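Local coordinates for protein AT27789p (Drosophila melanogaster, PDB 5UZM) that probably binds mRNA as the Drosophila hnRNP F/H homolog Glorund, of which this chain is the second quasi-RNA recognition motif (qRRM) domain, at residues E27-L32 with A55-E60; A8-L13 with A89-A94; R14-A19 with Q23-F28; L32-K35 with G40-F43. All blocks are in the same frame, centred on the assembly; numbering follows the deposited sequence.

Interaction 1: residues E27-L32 with A55-E60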
# COMPACT_ATOMS: atom_id res chain seq x y z
N GLU A 27 -5.62 -2.75 -8.62
CA GLU A 27 -5.40 -2.31 -10.02
C GLU A 27 -4.08 -1.55 -10.17
O GLU A 27 -3.33 -1.77 -11.14
CB GLU A 27 -6.58 -1.47 -10.49
CG GLU A 27 -6.35 -0.88 -11.84
CD GLU A 27 -7.50 -0.01 -12.31
OE1 GLU A 27 -7.23 1.00 -13.00
OE2 GLU A 27 -8.65 -0.37 -11.99
N PHE A 28 -3.76 -0.66 -9.24
CA PHE A 28 -2.50 0.07 -9.30
C PHE A 28 -1.32 -0.88 -9.28
O PHE A 28 -0.31 -0.62 -9.96
CB PHE A 28 -2.46 1.02 -8.10
CG PHE A 28 -1.29 1.91 -8.06
CD1 PHE A 28 -1.25 3.06 -8.82
CD2 PHE A 28 -0.20 1.60 -7.25
CE1 PHE A 28 -0.13 3.88 -8.77
CE2 PHE A 28 0.89 2.44 -7.19
CZ PHE A 28 0.93 3.57 -7.96
N PHE A 29 -1.41 -1.97 -8.54
CA PHE A 29 -0.34 -2.97 -8.46
C PHE A 29 -0.66 -4.19 -9.32
O PHE A 29 -0.24 -5.30 -9.00
CB PHE A 29 -0.11 -3.33 -6.98
CG PHE A 29 0.57 -2.24 -6.22
CD1 PHE A 29 1.75 -1.70 -6.68
CD2 PHE A 29 0.06 -1.77 -5.02
CE1 PHE A 29 2.40 -0.68 -6.02
CE2 PHE A 29 0.75 -0.77 -4.33
CZ PHE A 29 1.94 -0.23 -4.81
N SER A 30 -1.43 -4.00 -10.41
CA SER A 30 -1.74 -5.10 -11.31
C SER A 30 -0.47 -5.79 -11.78
O SER A 30 0.48 -5.13 -12.20
CB SER A 30 -2.53 -4.58 -12.51
OG SER A 30 -2.82 -5.68 -13.39
N GLY A 31 -0.49 -7.11 -11.76
CA GLY A 31 0.69 -7.89 -12.09
C GLY A 31 1.54 -8.30 -10.91
O GLY A 31 2.47 -9.10 -11.08
N LEU A 32 1.30 -7.75 -9.74
CA LEU A 32 2.07 -8.10 -8.55
C LEU A 32 1.20 -8.89 -7.58
O LEU A 32 -0.02 -8.70 -7.53
CB LEU A 32 2.59 -6.85 -7.85
CG LEU A 32 3.24 -5.84 -8.82
CD1 LEU A 32 3.71 -4.63 -8.08
CD2 LEU A 32 4.44 -6.44 -9.60
N ALA A 55 -1.43 4.05 3.26
CA ALA A 55 -1.82 2.65 3.31
C ALA A 55 -0.56 1.81 3.36
O ALA A 55 0.51 2.29 3.02
CB ALA A 55 -2.66 2.23 2.10
N PHE A 56 -0.70 0.54 3.74
CA PHE A 56 0.40 -0.42 3.66
C PHE A 56 -0.06 -1.56 2.76
O PHE A 56 -1.23 -1.92 2.79
CB PHE A 56 0.77 -0.99 5.01
CG PHE A 56 1.48 -0.01 5.89
CD1 PHE A 56 0.76 0.87 6.64
CD2 PHE A 56 2.86 0.04 5.92
CE1 PHE A 56 1.40 1.80 7.46
CE2 PHE A 56 3.50 0.97 6.72
CZ PHE A 56 2.78 1.83 7.49
N VAL A 57 0.84 -2.09 1.94
CA VAL A 57 0.54 -3.21 1.06
C VAL A 57 1.64 -4.25 1.24
O VAL A 57 2.82 -3.92 1.20
CB VAL A 57 0.41 -2.77 -0.42
CG1 VAL A 57 0.15 -3.97 -1.33
CG2 VAL A 57 -0.71 -1.69 -0.55
N GLN A 58 1.22 -5.50 1.45
CA GLN A 58 2.11 -6.64 1.66
C GLN A 58 2.10 -7.51 0.42
O GLN A 58 1.02 -7.92 -0.00
CB GLN A 58 1.62 -7.49 2.83
CG GLN A 58 1.58 -6.81 4.12
CD GLN A 58 1.48 -7.80 5.27
OE1 GLN A 58 0.71 -7.60 6.21
NE2 GLN A 58 2.25 -8.88 5.18
N PHE A 59 3.28 -7.84 -0.10
CA PHE A 59 3.43 -8.70 -1.27
C PHE A 59 3.96 -10.08 -0.88
O PHE A 59 4.47 -10.31 0.22
CB PHE A 59 4.38 -8.06 -2.28
CG PHE A 59 3.89 -6.72 -2.77
CD1 PHE A 59 2.96 -6.66 -3.81
CD2 PHE A 59 4.33 -5.54 -2.20
CE1 PHE A 59 2.48 -5.43 -4.25
CE2 PHE A 59 3.85 -4.29 -2.65
CZ PHE A 59 2.91 -4.25 -3.67
N GLU A 60 3.90 -11.00 -1.85
CA GLU A 60 4.33 -12.36 -1.58
C GLU A 60 5.82 -12.56 -1.75
O GLU A 60 6.36 -13.56 -1.27
CB GLU A 60 3.59 -13.33 -2.50
CG GLU A 60 3.23 -14.61 -1.84
CD GLU A 60 2.13 -14.41 -0.84
OE1 GLU A 60 1.12 -13.79 -1.22
OE2 GLU A 60 2.28 -14.85 0.31
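Phe29 and Phe59 form a T-shaped pair, with ring centroids 5.3 Å apart and planes at 88°. Phe59 supplies the edge: its CZ stands over the middle of the Phe29 ring, 4.0 Å from Phe29 CG. The opposite face of Phe29 receives CD2 of Phe28, so the ring is sandwiched between its chain neighbour and Phe59. With chi1 at -72°, CG of Phe29 lies beside its backbone N, which carries the ring from the end of helix 22-28 towards the sheet.

This is the hydrophobic core of an RNA recognition motif, where the first helix packs on the sheet through the inward-facing residues of strand 54-58 and its continuation. Large apolar rings suit this buried place between helix and sheet, where they make contact on faces and edges and need no polar partner.

Aliphatic contacts extend the packing on both rings. Val57 CG2 lies 4.2 Å from Phe29 CE2, the short branched residue keeping close to its strand. Leu32 places CB 3.9 Å from Phe59 CE1, and its CD1 also touches that ring atom. A type II turn from Phe29 to Leu32, closed by the bond from Leu32 N to Phe29 O, brings both residues to the same aromatic partner. Thr65 and Ala68 of helix 62-69 also touch Phe59.

Interaction 2: residues A8-L13 with A89-A94; sequences AFVVKL and AEMKRA
Strand 10-14 and helix 88-94 come closest at Val10 and Met91, whose CA atoms are 7.7 Å apart, a separation that side chains rather than backbone bonds must bridge. Val10 and Lys12, two residues apart on the strand, both direct their CB atoms towards the helix and meet it in different ways.

The apolar half is Val10 against Met91. The CG1 branch of Val10 touches SD of Met91 at 4.0 Å, and the two side chains cross at about a right angle. Met91 reaches the sheet because its chain is extended, with CG anti to the backbone N (chi1 177°); a long, unbranched thioether can lie along a buried surface and fit its irregularities, while the compact valine suits the strand.

The polar half is a salt bridge in which Lys12 NZ donates to Glu90 OE1 at 3.1 Å. The ammonium group meets that oxygen on its syn side, 31° out of the carboxylate plane, after a bend in the lysine chain at chi3 (64°). The other carboxylate oxygen, OE2, is bonded to Ser86 OG, so the group is held at both oxygens and its rotation is restricted. Partial exposure suits this charged pair beside the apolar contact.

Helix 88-94 lies on the sheet face turned away from helices 22-28 and 62-69, the face that binds RNA in canonical RRMs. There Phe56 of the adjacent strand 54-58 touches Lys12, Met91 and Ala94, joining the two halves beneath the helix.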
# COMPACT_ATOMS: atom_id res chain seq x y z
N ALA A 8 10.28 -7.60 5.05
CA ALA A 8 10.45 -6.39 4.27
C ALA A 8 9.64 -6.39 2.98
O ALA A 8 9.85 -5.50 2.15
CB ALA A 8 11.93 -6.14 3.99
N PHE A 9 8.72 -7.35 2.79
CA PHE A 9 7.86 -7.43 1.60
C PHE A 9 6.65 -6.54 1.78
O PHE A 9 5.51 -6.97 1.57
CB PHE A 9 7.34 -8.85 1.32
CG PHE A 9 8.41 -9.88 1.13
CD1 PHE A 9 9.73 -9.51 1.03
CD2 PHE A 9 8.07 -11.23 1.06
CE1 PHE A 9 10.74 -10.47 0.90
CE2 PHE A 9 9.07 -12.21 0.91
CZ PHE A 9 10.41 -11.80 0.83
N VAL A 10 6.88 -5.31 2.21
CA VAL A 10 5.82 -4.37 2.54
C VAL A 10 6.21 -3.01 2.00
O VAL A 10 7.37 -2.60 2.10
CB VAL A 10 5.57 -4.27 4.06
CG1 VAL A 10 4.42 -3.28 4.35
CG2 VAL A 10 5.28 -5.65 4.63
N VAL A 11 5.25 -2.28 1.41
CA VAL A 11 5.49 -0.89 1.04
C VAL A 11 4.44 -0.03 1.75
O VAL A 11 3.38 -0.52 2.16
CB VAL A 11 5.42 -0.65 -0.48
CG1 VAL A 11 6.39 -1.57 -1.25
CG2 VAL A 11 3.98 -0.83 -0.98
N LYS A 12 4.75 1.26 1.92
CA LYS A 12 3.83 2.25 2.43
C LYS A 12 3.46 3.21 1.31
O LYS A 12 4.33 3.64 0.56
CB LYS A 12 4.48 3.03 3.60
CG LYS A 12 3.56 4.07 4.23
CD LYS A 12 4.22 4.64 5.50
CE LYS A 12 5.51 5.38 5.19
NZ LYS A 12 6.17 5.93 6.44
N LEU A 13 2.17 3.54 1.19
CA LEU A 13 1.66 4.46 0.18
C LEU A 13 1.25 5.77 0.82
O LEU A 13 0.77 5.77 1.95
CB LEU A 13 0.43 3.89 -0.54
CG LEU A 13 0.54 2.48 -1.10
CD1 LEU A 13 -0.75 2.11 -1.85
CD2 LEU A 13 1.74 2.27 -1.99
N ALA A 89 6.71 -4.79 10.81
CA ALA A 89 6.57 -4.12 12.11
C ALA A 89 5.99 -2.72 11.95
O ALA A 89 5.16 -2.29 12.75
CB ALA A 89 7.92 -4.06 12.83
N GLU A 90 6.41 -1.98 10.91
CA GLU A 90 5.83 -0.66 10.70
C GLU A 90 4.36 -0.77 10.33
O GLU A 90 3.53 0.02 10.81
CB GLU A 90 6.62 0.10 9.63
CG GLU A 90 6.13 1.56 9.49
CD GLU A 90 6.82 2.35 8.36
OE1 GLU A 90 6.83 3.61 8.43
OE2 GLU A 90 7.33 1.75 7.39
N MET A 91 4.01 -1.74 9.48
CA MET A 91 2.61 -1.94 9.14
C MET A 91 1.78 -2.28 10.38
O MET A 91 0.69 -1.72 10.58
CB MET A 91 2.50 -3.06 8.09
CG MET A 91 1.06 -3.43 7.69
SD MET A 91 1.17 -4.57 6.30
CE MET A 91 -0.47 -4.35 5.56
N LYS A 92 2.27 -3.21 11.21
CA LYS A 92 1.49 -3.60 12.38
C LYS A 92 1.35 -2.45 13.37
O LYS A 92 0.29 -2.29 13.99
CB LYS A 92 2.13 -4.82 13.06
CG LYS A 92 2.00 -6.09 12.26
CD LYS A 92 0.79 -6.90 12.71
CE LYS A 92 0.75 -8.25 12.00
NZ LYS A 92 2.11 -8.82 11.89
N ARG A 93 2.40 -1.65 13.55
CA ARG A 93 2.31 -0.53 14.49
C ARG A 93 1.21 0.44 14.10
O ARG A 93 0.36 0.80 14.91
CB ARG A 93 3.65 0.19 14.59
CG ARG A 93 4.52 -0.31 15.72
CD ARG A 93 5.60 0.70 16.06
NE ARG A 93 6.23 1.25 14.86
CZ ARG A 93 7.11 0.58 14.12
NH1 ARG A 93 7.45 -0.66 14.44
NH2 ARG A 93 7.65 1.15 13.05
N ALA A 94 1.20 0.86 12.83
CA ALA A 94 0.28 1.90 12.41
C ALA A 94 -1.15 1.41 12.27
O ALA A 94 -2.06 2.23 12.09
CB ALA A 94 0.75 2.49 11.08

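Interaction 3: residues R14-A19 with Q23-F28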
# COMPACT_ATOMS: atom_id res chain seq x y z
N ARG A 14 1.43 6.88 0.12
CA ARG A 14 0.97 8.19 0.57
C ARG A 14 0.36 8.94 -0.61
O ARG A 14 0.74 8.74 -1.78
CB ARG A 14 2.15 9.00 1.18
CG ARG A 14 1.78 10.36 1.67
CD ARG A 14 3.03 10.98 2.31
NE ARG A 14 3.63 10.06 3.28
CZ ARG A 14 4.90 10.12 3.69
NH1 ARG A 14 5.71 11.06 3.22
NH2 ARG A 14 5.35 9.25 4.57
N GLY A 15 -0.67 9.73 -0.33
CA GLY A 15 -1.30 10.54 -1.34
C GLY A 15 -2.58 9.99 -1.92
O GLY A 15 -3.03 10.47 -2.95
N LEU A 16 -3.16 8.97 -1.30
CA LEU A 16 -4.31 8.28 -1.88
C LEU A 16 -5.53 9.19 -2.01
O LEU A 16 -5.75 10.07 -1.16
CB LEU A 16 -4.66 7.08 -1.02
CG LEU A 16 -3.59 5.97 -0.98
CD1 LEU A 16 -3.88 4.91 0.10
CD2 LEU A 16 -3.53 5.32 -2.36
N PRO A 17 -6.36 8.96 -3.02
CA PRO A 17 -7.67 9.62 -3.12
C PRO A 17 -8.54 9.40 -1.87
O PRO A 17 -8.42 8.39 -1.19
CB PRO A 17 -8.31 8.95 -4.34
CG PRO A 17 -7.24 8.22 -5.06
CD PRO A 17 -6.12 7.96 -4.11
N TYR A 18 -9.48 10.33 -1.59
CA TYR A 18 -10.34 10.13 -0.42
C TYR A 18 -11.26 8.94 -0.61
O TYR A 18 -11.53 8.19 0.34
CB TYR A 18 -11.19 11.37 -0.11
CG TYR A 18 -12.31 11.07 0.89
CD1 TYR A 18 -12.03 10.82 2.23
CD2 TYR A 18 -13.64 11.01 0.48
CE1 TYR A 18 -13.05 10.53 3.14
CE2 TYR A 18 -14.66 10.72 1.38
CZ TYR A 18 -14.35 10.48 2.71
OH TYR A 18 -15.35 10.20 3.61
N ALA A 19 -11.73 8.71 -1.83
CA ALA A 19 -12.65 7.61 -2.05
C ALA A 19 -11.95 6.30 -2.39
O ALA A 19 -12.55 5.44 -3.05
CB ALA A 19 -13.65 7.98 -3.15
N GLN A 23 -9.98 -2.21 -4.42
CA GLN A 23 -9.95 -2.54 -5.85
C GLN A 23 -8.99 -1.63 -6.60
O GLN A 23 -8.27 -2.08 -7.51
CB GLN A 23 -11.36 -2.44 -6.45
CG GLN A 23 -11.39 -2.77 -7.93
CD GLN A 23 -12.78 -2.63 -8.54
OE1 GLN A 23 -13.70 -2.10 -7.92
NE2 GLN A 23 -12.94 -3.12 -9.76
N GLN A 24 -8.94 -0.34 -6.23
CA GLN A 24 -8.05 0.60 -6.90
C GLN A 24 -6.59 0.30 -6.57
O GLN A 24 -5.71 0.48 -7.44
CB GLN A 24 -8.41 2.01 -6.48
CG GLN A 24 -9.71 2.49 -7.13
CD GLN A 24 -10.04 3.88 -6.66
OE1 GLN A 24 -10.21 4.10 -5.48
NE2 GLN A 24 -10.06 4.83 -7.58
N ILE A 25 -6.31 -0.12 -5.35
CA ILE A 25 -4.94 -0.52 -4.98
C ILE A 25 -4.54 -1.75 -5.78
O ILE A 25 -3.42 -1.85 -6.29
CB ILE A 25 -4.81 -0.78 -3.47
CG1 ILE A 25 -5.22 0.46 -2.68
CG2 ILE A 25 -3.38 -1.27 -3.12
CD1 ILE A 25 -4.46 1.61 -3.05
N GLU A 26 -5.42 -2.76 -5.82
CA GLU A 26 -5.13 -3.98 -6.58
C GLU A 26 -4.83 -3.66 -8.04
O GLU A 26 -3.85 -4.18 -8.61
CB GLU A 26 -6.31 -4.94 -6.45
CG GLU A 26 -6.48 -5.51 -5.00
CD GLU A 26 -7.93 -5.96 -4.64
OE1 GLU A 26 -8.83 -5.84 -5.48
OE2 GLU A 26 -8.18 -6.43 -3.49
N GLU A 27 -5.62 -2.75 -8.62
CA GLU A 27 -5.40 -2.31 -10.02
C GLU A 27 -4.08 -1.55 -10.17
O GLU A 27 -3.33 -1.77 -11.14
CB GLU A 27 -6.58 -1.47 -10.49
CG GLU A 27 -6.35 -0.88 -11.84
CD GLU A 27 -7.50 -0.01 -12.31
OE1 GLU A 27 -7.23 1.00 -13.00
OE2 GLU A 27 -8.65 -0.37 -11.99
N PHE A 28 -3.76 -0.66 -9.24
CA PHE A 28 -2.50 0.07 -9.30
C PHE A 28 -1.32 -0.88 -9.28
O PHE A 28 -0.31 -0.62 -9.96
CB PHE A 28 -2.46 1.02 -8.10
CG PHE A 28 -1.29 1.91 -8.06
CD1 PHE A 28 -1.25 3.06 -8.82
CD2 PHE A 28 -0.20 1.60 -7.25
CE1 PHE A 28 -0.13 3.88 -8.77
CE2 PHE A 28 0.89 2.44 -7.19
CZ PHE A 28 0.93 3.57 -7.96
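Gln24 OE1 accepts a hydrogen bond from the backbone N of Thr21, and it also lies 3.6 Å from Ala19 O. The second approach brings two acceptors together and is no bond; the Thr21 N-H probably offsets the mild repulsion between them. A glutamine suits this partly open edge of the contact: its chain runs out extended beyond CG, and the amide turns back to the chain leading into helix 22-28.

Deeper in, the contact is apolar. Leu16 CD2 meets Ile25 CD1 at 3.9 Å; the two side chains cross at about a right angle and touch through one methyl each. Ile25 carries CG1 beside its backbone N (chi1 -57°), and a further turn of -57° at chi2 brings CD1 to the leucine. Both residues belong in the interior: Leu16 also packs on Ala55, Phe43 and Ile81, and Ile25 on Ile41, Phe43 and Val57. Branched aliphatic chains fill such a junction from several directions.

Residues 15-19 form most of the loop that joins the first strand of the RNA recognition motif, 10-14, to its first helix, 22-28. In the qRRMs of hnRNP F this loop is among those that grip G-tract RNA, and it may do similar work here.

Interaction 4: residues L32-K35 with G40-F43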
# COMPACT_ATOMS: atom_id res chain seq x y z
N LEU A 32 1.30 -7.75 -9.74
CA LEU A 32 2.07 -8.10 -8.55
C LEU A 32 1.20 -8.89 -7.58
O LEU A 32 -0.02 -8.70 -7.53
CB LEU A 32 2.59 -6.85 -7.85
CG LEU A 32 3.24 -5.84 -8.82
CD1 LEU A 32 3.71 -4.63 -8.08
CD2 LEU A 32 4.44 -6.44 -9.60
N ASP A 33 1.82 -9.79 -6.83
CA ASP A 33 1.07 -10.72 -5.98
C ASP A 33 0.94 -10.09 -4.59
O ASP A 33 1.86 -10.13 -3.78
CB ASP A 33 1.76 -12.08 -5.91
CG ASP A 33 0.90 -13.14 -5.24
OD1 ASP A 33 -0.34 -12.95 -5.15
OD2 ASP A 33 1.45 -14.17 -4.81
N ILE A 34 -0.23 -9.50 -4.32
CA ILE A 34 -0.57 -8.98 -3.00
C ILE A 34 -1.16 -10.12 -2.17
O ILE A 34 -2.00 -10.89 -2.66
CB ILE A 34 -1.57 -7.81 -3.13
CG1 ILE A 34 -0.98 -6.65 -3.95
CG2 ILE A 34 -2.01 -7.29 -1.74
CD1 ILE A 34 -2.02 -5.65 -4.35
N LYS A 35 -0.80 -10.17 -0.89
CA LYS A 35 -1.34 -11.21 -0.02
C LYS A 35 -2.86 -11.13 0.06
O LYS A 35 -3.44 -10.04 0.04
CB LYS A 35 -0.69 -11.11 1.37
CG LYS A 35 0.79 -11.45 1.30
CD LYS A 35 1.40 -11.72 2.66
CE LYS A 35 2.78 -12.38 2.51
NZ LYS A 35 3.92 -11.47 2.87
N GLY A 40 -3.32 -7.99 3.65
CA GLY A 40 -2.67 -7.66 2.39
C GLY A 40 -2.65 -6.17 2.11
O GLY A 40 -1.69 -5.66 1.53
N ILE A 41 -3.75 -5.49 2.41
CA ILE A 41 -3.89 -4.06 2.13
C ILE A 41 -4.51 -3.46 3.38
O ILE A 41 -5.61 -3.87 3.77
CB ILE A 41 -4.79 -3.76 0.91
CG1 ILE A 41 -4.25 -4.38 -0.39
CG2 ILE A 41 -5.08 -2.24 0.80
CD1 ILE A 41 -5.26 -4.35 -1.58
N LEU A 42 -3.84 -2.48 3.98
CA LEU A 42 -4.37 -1.83 5.18
C LEU A 42 -4.32 -0.32 5.00
O LEU A 42 -3.26 0.23 4.70
CB LEU A 42 -3.59 -2.25 6.43
CG LEU A 42 -3.84 -3.72 6.86
CD1 LEU A 42 -3.06 -4.11 8.11
CD2 LEU A 42 -5.34 -4.01 7.08
N PHE A 43 -5.47 0.33 5.13
CA PHE A 43 -5.54 1.78 5.09
C PHE A 43 -5.29 2.36 6.47
O PHE A 43 -5.82 1.86 7.48
CB PHE A 43 -6.89 2.22 4.53
CG PHE A 43 -7.12 1.75 3.12
CD1 PHE A 43 -6.49 2.38 2.07
CD2 PHE A 43 -7.96 0.68 2.83
CE1 PHE A 43 -6.63 1.96 0.76
CE2 PHE A 43 -8.13 0.25 1.50
CZ PHE A 43 -7.48 0.91 0.47
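Ile34 lays its CG2 methyl against the start of strand 41-45, touching Ile41 CG1 at 3.9 Å and Gly40 O at 3.7 Å. The CG2 branch sits anti to the backbone N of Ile34 while CG1 takes the place beside it (chi1 -61°), and it is this split at CB that presents the methyl to the strand. The two isoleucines cross at a slant, so the methyl of one lies beside the CG1 methylene of the other. Beta-branched chains suit this extended backbone, and their bulk stays close to the main chain where the two segments draw together.

A second, weaker link is made by the backbone. Gly40 directs a CA-H towards Lys35 O, with CA to O at 3.4 Å and an angle of 153° at the hydrogen. Having no side chain, Gly40 can bring its alpha carbon this near the carbonyl, and Lys35 CB lies 4.1 Å from the same alpha carbon. The rest of the lysine leads away, and NZ hydrogen-bonds to Phe59 O, which probably keeps the charge clear of the apolar contact.

The pairing closes the connection between the first helix, 22-28, and the second strand, 41-45, of the RNA recognition motif. Lys35 and Gly40 both make backbone hydrogen bonds with Gln58 of strand 54-58, while Ile34 touches Val57 and Phe59, and Ile41 packs beneath Ile25 and Glu26 of helix 22-28.

Interaction 1 is the buried core contact and is wholly apolar. The other three are partly buried: interaction 2 adds a salt bridge, interaction 4 a CA-H...O contact, and interaction 3 a glutamine whose hydrogen bond goes to Thr21 outside the two segments. Interactions 1 and 3 both use helix 22-28: interaction 3 holds its early part through Ile25, and interaction 1 the residue just after its end, Phe29. The segments of interactions 1 and 4 overlap at Leu32, which touches its partner only in interaction 1; they reach adjacent strands, 54-58 and 41-45. Interaction 2 belongs to the sheet's other face, yet meets interaction 1 through the bonding of strands 10-14 and 54-58.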